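LSM2-LSM8 complex subunit lsm8 (PDB 6PPN) forms part of the nuclear LSM2-LSM8 complex, which binds the end of U6 snRNA carrying a cyclic 2',3' phosphate and takes part in spliceosome assembly. Local coordinates at residues H[19-24]-H[39-44]; H[8-13]-H[71-76]. All blocks are in the same frame, centred on the assembly; numbering follows the deposited sequence.

Contact 1 (H[19-24]-H[39-44])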
loop_
_atom_site.group_PDB
_atom_site.type_symbol
_atom_site.label_atom_id
_atom_site.label_comp_id
_atom_site.label_asym_id
_atom_site.label_seq_id
_atom_site.Cartn_x
_atom_site.Cartn_y
_atom_site.Cartn_z
ATOM N N ARG H 19 -4.020 8.452 12.512
ATOM C CA ARG H 19 -3.528 9.338 13.550
ATOM C C ARG H 19 -3.552 10.773 13.045
ATOM O O ARG H 19 -3.557 11.028 11.846
ATOM C CB ARG H 19 -2.100 8.963 13.981
ATOM C CG ARG H 19 -2.035 7.811 14.945
ATOM C CD ARG H 19 -1.133 6.693 14.504
ATOM N NE ARG H 19 0.276 6.827 14.869
ATOM C CZ ARG H 19 0.995 5.843 15.413
ATOM N NH1 ARG H 19 2.272 6.029 15.703
ATOM N NH2 ARG H 19 0.431 4.671 15.689
ATOM N N VAL H 20 -3.601 11.713 13.985
ATOM C CA VAL H 20 -3.698 13.137 13.688
ATOM C C VAL H 20 -2.467 13.782 14.305
ATOM O O VAL H 20 -2.300 13.731 15.526
ATOM C CB VAL H 20 -4.983 13.743 14.275
ATOM C CG1 VAL H 20 -5.035 15.256 14.016
ATOM C CG2 VAL H 20 -6.209 13.064 13.665
ATOM N N VAL H 21 -1.580 14.354 13.490
ATOM C CA VAL H 21 -0.415 15.012 14.079
ATOM C C VAL H 21 -0.249 16.400 13.490
ATOM O O VAL H 21 -0.320 16.587 12.276
ATOM C CB VAL H 21 0.896 14.188 13.933
ATOM C CG1 VAL H 21 0.647 12.699 14.191
ATOM C CG2 VAL H 21 1.546 14.388 12.636
ATOM N N LEU H 22 -0.042 17.374 14.359
ATOM C CA LEU H 22 0.059 18.770 13.974
ATOM C C LEU H 22 1.496 19.216 14.122
ATOM O O LEU H 22 2.187 18.794 15.060
ATOM C CB LEU H 22 -0.828 19.650 14.854
ATOM C CG LEU H 22 -2.328 19.545 14.578
ATOM C CD1 LEU H 22 -2.929 18.360 15.338
ATOM C CD2 LEU H 22 -3.016 20.869 14.949
ATOM N N GLY H 23 1.942 20.091 13.230
ATOM C CA GLY H 23 3.266 20.670 13.426
ATOM C C GLY H 23 3.602 21.625 12.302
ATOM O O GLY H 23 2.810 21.840 11.389
ATOM N N SER H 24 4.789 22.230 12.402
ATOM C CA SER H 24 5.245 23.152 11.370
ATOM C C SER H 24 5.876 22.410 10.201
ATOM O O SER H 24 6.768 21.574 10.389
ATOM C CB SER H 24 6.224 24.142 11.969
ATOM O OG SER H 24 5.594 24.770 13.064
ATOM N N SER H 39 5.985 19.274 16.703
ATOM C CA SER H 39 4.766 18.548 16.402
ATOM C C SER H 39 4.200 17.861 17.641
ATOM O O SER H 39 4.870 17.663 18.662
ATOM C CB SER H 39 5.022 17.495 15.339
ATOM O OG SER H 39 5.900 16.548 15.889
ATOM N N PHE H 40 2.926 17.509 17.547
ATOM C CA PHE H 40 2.292 16.744 18.613
ATOM C C PHE H 40 1.162 15.945 17.988
ATOM O O PHE H 40 0.689 16.261 16.895
ATOM C CB PHE H 40 1.821 17.653 19.758
ATOM C CG PHE H 40 0.861 18.717 19.327
ATOM C CD1 PHE H 40 1.322 19.964 18.940
ATOM C CD2 PHE H 40 -0.507 18.473 19.306
ATOM C CE1 PHE H 40 0.439 20.951 18.536
ATOM C CE2 PHE H 40 -1.397 19.460 18.905
ATOM C CZ PHE H 40 -0.923 20.702 18.525
ATOM N N GLU H 41 0.775 14.859 18.641
ATOM C CA GLU H 41 -0.348 14.064 18.164
ATOM C C GLU H 41 -1.572 14.454 18.962
ATOM O O GLU H 41 -1.463 14.732 20.152
ATOM C CB GLU H 41 -0.102 12.566 18.318
ATOM C CG GLU H 41 -1.342 11.757 18.008
ATOM C CD GLU H 41 -1.096 10.264 17.890
ATOM O OE1 GLU H 41 -2.012 9.563 17.411
ATOM O OE2 GLU H 41 0.004 9.796 18.251
ATOM N N ARG H 42 -2.732 14.461 18.316
ATOM C CA ARG H 42 -4.007 14.664 18.996
ATOM C C ARG H 42 -4.797 13.372 18.923
ATOM O O ARG H 42 -4.947 12.795 17.839
ATOM C CB ARG H 42 -4.832 15.781 18.350
ATOM C CG ARG H 42 -4.696 17.130 18.970
ATOM C CD ARG H 42 -5.408 18.185 18.106
ATOM N NE ARG H 42 -5.195 19.519 18.674
ATOM C CZ ARG H 42 -5.390 20.659 18.021
ATOM N NH1 ARG H 42 -5.808 20.642 16.769
ATOM N NH2 ARG H 42 -5.161 21.820 18.628
ATOM N N ILE H 43 -5.262 12.905 20.067
ATOM C CA ILE H 43 -6.130 11.740 20.129
ATOM C C ILE H 43 -7.487 12.231 20.606
ATOM O O ILE H 43 -7.697 12.473 21.801
ATOM C CB ILE H 43 -5.568 10.640 21.029
ATOM C CG1 ILE H 43 -4.162 10.248 20.547
ATOM C CG2 ILE H 43 -6.496 9.449 21.017
ATOM C CD1 ILE H 43 -3.490 9.209 21.402
ATOM N N ILE H 44 -8.368 12.465 19.650
ATOM C CA ILE H 44 -9.785 12.718 19.876
ATOM C C ILE H 44 -10.500 11.378 19.887
ATOM O O ILE H 44 -10.233 10.512 19.050
ATOM C CB ILE H 44 -10.350 13.640 18.778
ATOM C CG1 ILE H 44 -9.823 15.054 18.954
ATOM C CG2 ILE H 44 -11.889 13.563 18.685
ATOM C CD1 ILE H 44 -10.060 15.905 17.736
HETATM O O HOH W 1 2.016 8.934 15.773
HETATM O O HOH W 2 -4.104 10.912 16.460
#

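Contact 2 (H[8-13]-H[71-76])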
loop_
_atom_site.group_PDB
_atom_site.type_symbol
_atom_site.label_atom_id
_atom_site.label_comp_id
_atom_site.label_asym_id
_atom_site.label_seq_id
_atom_site.Cartn_x
_atom_site.Cartn_y
_atom_site.Cartn_z
ATOM N N GLU H 8 6.468 26.152 6.247
ATOM C CA GLU H 8 6.737 26.987 7.415
ATOM C C GLU H 8 5.466 27.398 8.141
ATOM O O GLU H 8 5.459 28.403 8.858
ATOM C CB GLU H 8 7.546 28.247 7.060
ATOM C CG GLU H 8 8.794 27.999 6.251
ATOM C CD GLU H 8 9.809 27.105 6.953
ATOM O OE1 GLU H 8 9.823 27.044 8.210
ATOM O OE2 GLU H 8 10.580 26.431 6.226
ATOM N N GLN H 9 4.370 26.676 7.944
ATOM C CA GLN H 9 3.134 26.982 8.645
ATOM C C GLN H 9 2.655 25.753 9.404
ATOM O O GLN H 9 3.085 24.625 9.130
ATOM C CB GLN H 9 2.052 27.462 7.673
ATOM C CG GLN H 9 2.474 28.686 6.874
ATOM C CD GLN H 9 1.698 28.810 5.580
ATOM O OE1 GLN H 9 0.560 29.298 5.561
ATOM N NE2 GLN H 9 2.293 28.316 4.488
ATOM N N ARG H 10 1.767 25.992 10.377
ATOM C CA ARG H 10 1.154 24.906 11.133
ATOM C C ARG H 10 0.262 24.095 10.217
ATOM O O ARG H 10 -0.513 24.642 9.432
ATOM C CB ARG H 10 0.340 25.419 12.311
ATOM C CG ARG H 10 1.173 26.115 13.364
ATOM C CD ARG H 10 2.315 25.239 13.918
ATOM N NE ARG H 10 1.884 24.185 14.844
ATOM C CZ ARG H 10 2.720 23.432 15.571
ATOM N NH1 ARG H 10 4.034 23.612 15.495
ATOM N NH2 ARG H 10 2.246 22.492 16.386
ATOM N N VAL H 11 0.399 22.789 10.303
ATOM C CA VAL H 11 -0.190 21.858 9.366
ATOM C C VAL H 11 -0.706 20.680 10.182
ATOM O O VAL H 11 -0.202 20.401 11.272
ATOM C CB VAL H 11 0.907 21.482 8.355
ATOM C CG1 VAL H 11 1.050 20.008 8.201
ATOM C CG2 VAL H 11 0.716 22.251 7.046
ATOM N N GLN H 12 -1.729 19.996 9.679
ATOM C CA GLN H 12 -2.326 18.874 10.396
ATOM C C GLN H 12 -2.353 17.675 9.463
ATOM O O GLN H 12 -3.054 17.688 8.456
ATOM C CB GLN H 12 -3.739 19.185 10.895
ATOM C CG GLN H 12 -4.481 17.918 11.368
ATOM C CD GLN H 12 -5.824 18.202 12.024
ATOM O OE1 GLN H 12 -5.885 18.724 13.139
ATOM N NE2 GLN H 12 -6.909 17.856 11.333
ATOM N N VAL H 13 -1.624 16.626 9.814
ATOM C CA VAL H 13 -1.455 15.463 8.957
ATOM C C VAL H 13 -2.360 14.366 9.465
ATOM O O VAL H 13 -2.370 14.074 10.670
ATOM C CB VAL H 13 0.002 14.968 8.955
ATOM C CG1 VAL H 13 0.095 13.706 8.093
ATOM C CG2 VAL H 13 0.961 16.054 8.434
ATOM N N VAL H 71 -3.721 24.453 9.038
ATOM C CA VAL H 71 -4.576 24.808 10.165
ATOM C C VAL H 71 -4.764 26.318 10.154
ATOM O O VAL H 71 -3.799 27.096 10.091
ATOM C CB VAL H 71 -4.030 24.282 11.508
ATOM C CG1 VAL H 71 -2.916 23.272 11.302
ATOM C CG2 VAL H 71 -3.610 25.371 12.421
ATOM N N ASN H 72 -6.022 26.732 10.141
ATOM C CA ASN H 72 -6.360 28.136 10.095
ATOM C C ASN H 72 -6.309 28.650 11.513
ATOM O O ASN H 72 -7.104 28.214 12.354
ATOM C CB ASN H 72 -7.745 28.308 9.491
ATOM C CG ASN H 72 -8.031 29.723 9.107
ATOM O OD1 ASN H 72 -8.546 30.516 9.896
ATOM N ND2 ASN H 72 -7.677 30.063 7.879
ATOM N N GLU H 73 -5.380 29.570 11.786
ATOM C CA GLU H 73 -5.107 29.918 13.174
ATOM C C GLU H 73 -6.339 30.496 13.854
ATOM O O GLU H 73 -6.608 30.181 15.018
ATOM C CB GLU H 73 -3.920 30.880 13.277
ATOM C CG GLU H 73 -2.614 30.462 12.535
ATOM C CD GLU H 73 -2.061 29.042 12.849
ATOM O OE1 GLU H 73 -0.982 28.701 12.300
ATOM O OE2 GLU H 73 -2.650 28.277 13.649
ATOM N N GLU H 74 -7.127 31.309 13.143
ATOM C CA GLU H 74 -8.295 31.915 13.783
ATOM C C GLU H 74 -9.346 30.865 14.121
ATOM O O GLU H 74 -9.804 30.769 15.272
ATOM C CB GLU H 74 -8.887 32.998 12.875
ATOM N N LEU H 75 -9.718 30.049 13.134
ATOM C CA LEU H 75 -10.660 28.964 13.383
ATOM C C LEU H 75 -10.221 28.108 14.564
ATOM O O LEU H 75 -11.036 27.755 15.424
ATOM C CB LEU H 75 -10.843 28.112 12.127
ATOM C CG LEU H 75 -11.630 28.589 10.892
ATOM C CD1 LEU H 75 -11.552 30.075 10.603
ATOM C CD2 LEU H 75 -11.182 27.793 9.689
ATOM N N ASP H 76 -8.924 27.793 14.637
ATOM C CA ASP H 76 -8.435 26.940 15.713
ATOM C C ASP H 76 -8.460 27.656 17.053
ATOM O O ASP H 76 -8.670 27.018 18.092
ATOM C CB ASP H 76 -7.015 26.487 15.402
ATOM C CG ASP H 76 -6.563 25.335 16.271
ATOM O OD1 ASP H 76 -6.868 24.156 15.949
ATOM O OD2 ASP H 76 -5.898 25.617 17.290
#

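Contact 1 (H[19-24]-H[39-44])
Leu22 is the residue most deeply engaged between 19-24 and 39-44, and Phe40 and Arg42, on the same face of the sheet, pack against it. Its CB sits over one face of the Phe40 ring, offset toward the rim, 4.2 Å from the ring centroid and 23° off the normal, a CH-pi contact. Phe40 reaches this place because its CG takes the crowded position between backbone N and carbonyl carbon (chi1 58°). Farther out, Leu22 CD2 lies 3.3 Å from Arg42 NH1, over a face of the guanidinium that the extended Arg42 chain carries there; Trp81 gives that cation a cation-pi partner. An alanine in place of Phe40 would probably weaken the packing round Leu22 by removing the ring under its CB. The backbones form an antiparallel pair in the strongly bent sheet of the Sm fold, the strand directions 156° apart. Leu22 and Phe40 are a hydrogen-bonded pair, Leu22 N giving to Phe40 O and Phe40 N to Leu22 O, both at 2.9 Å. On the opposite face Glu41, extended with CG anti to the backbone N, brings OE1 to 3.0 Å from Arg19 CG. Arg19 NH1 has its salt-bridge partner outside this strand pair, an acidic side chain of a neighbouring subunit, while one water accepts from Arg19 NE and donates weakly to Glu41 OE2.

Contact 2 (H[8-13]-H[71-76])
Val71 carries the approach of 71-76 to 8-13, its CB directed at the strand and its two methyls dividing the work. CG1 rests against the backbone, 3.3 Å from Arg10 O, and continues to Gln12 CB at 4.2 Å; CG2 faces Arg10 CB at 4.0 Å. With chi1 at -13° the valine lies away from a staggered rotamer. Its backbone N donates to Arg10 O at 3.2 Å, fairly straight at the hydrogen (163°), although the donor stands above the carbonyl plane. In the Sm fold strand 65-71 pairs antiparallel with strand 10-15, and here the chain goes on into the helix starting at Glu73. Asn72 is the N-cap of that helix, its OD1 accepting a weak bond from Leu75 N. Arg10 starts toward Val71, but bends at chi2 and chi3 turn its guanidinium away, to hydrogen bonds with Ser24 OG and the carbonyl of Asp38. What Glu73 meets is therefore aliphatic: bent at chi2 (-53°), it crosses Arg10 at about a right angle and sets OE1 3.5 Å from Arg10 CG. Gln12, extended beyond CG, which is anti to the backbone N, sends NE2 to the backbone of a neighbouring subunit.

How the contacts relate
Along the chain, contact 1 is nested within the loop closed by contact 2: 8-13 comes first, then 19-24 and 39-44, and 71-76 last. Their centres are 11 Å apart, and both belong to one curled antiparallel sheet in which strands 10-15 and 20-28 are consecutive and adjacent. Strand 10-15 thus lies between strands 20-28 and 65-71, linking the two contacts. Probable backbone hydrogen bonds join them directly, Val13 N to Val21 O and Val11 N to Gly23 O, each 2.8 Å. The Arg10 guanidinium also packs against Phe40 and Gly23. Both contacts also touch other chains of the seven-chain ring, consistent with this part of the sheet lying close to subunit interfaces.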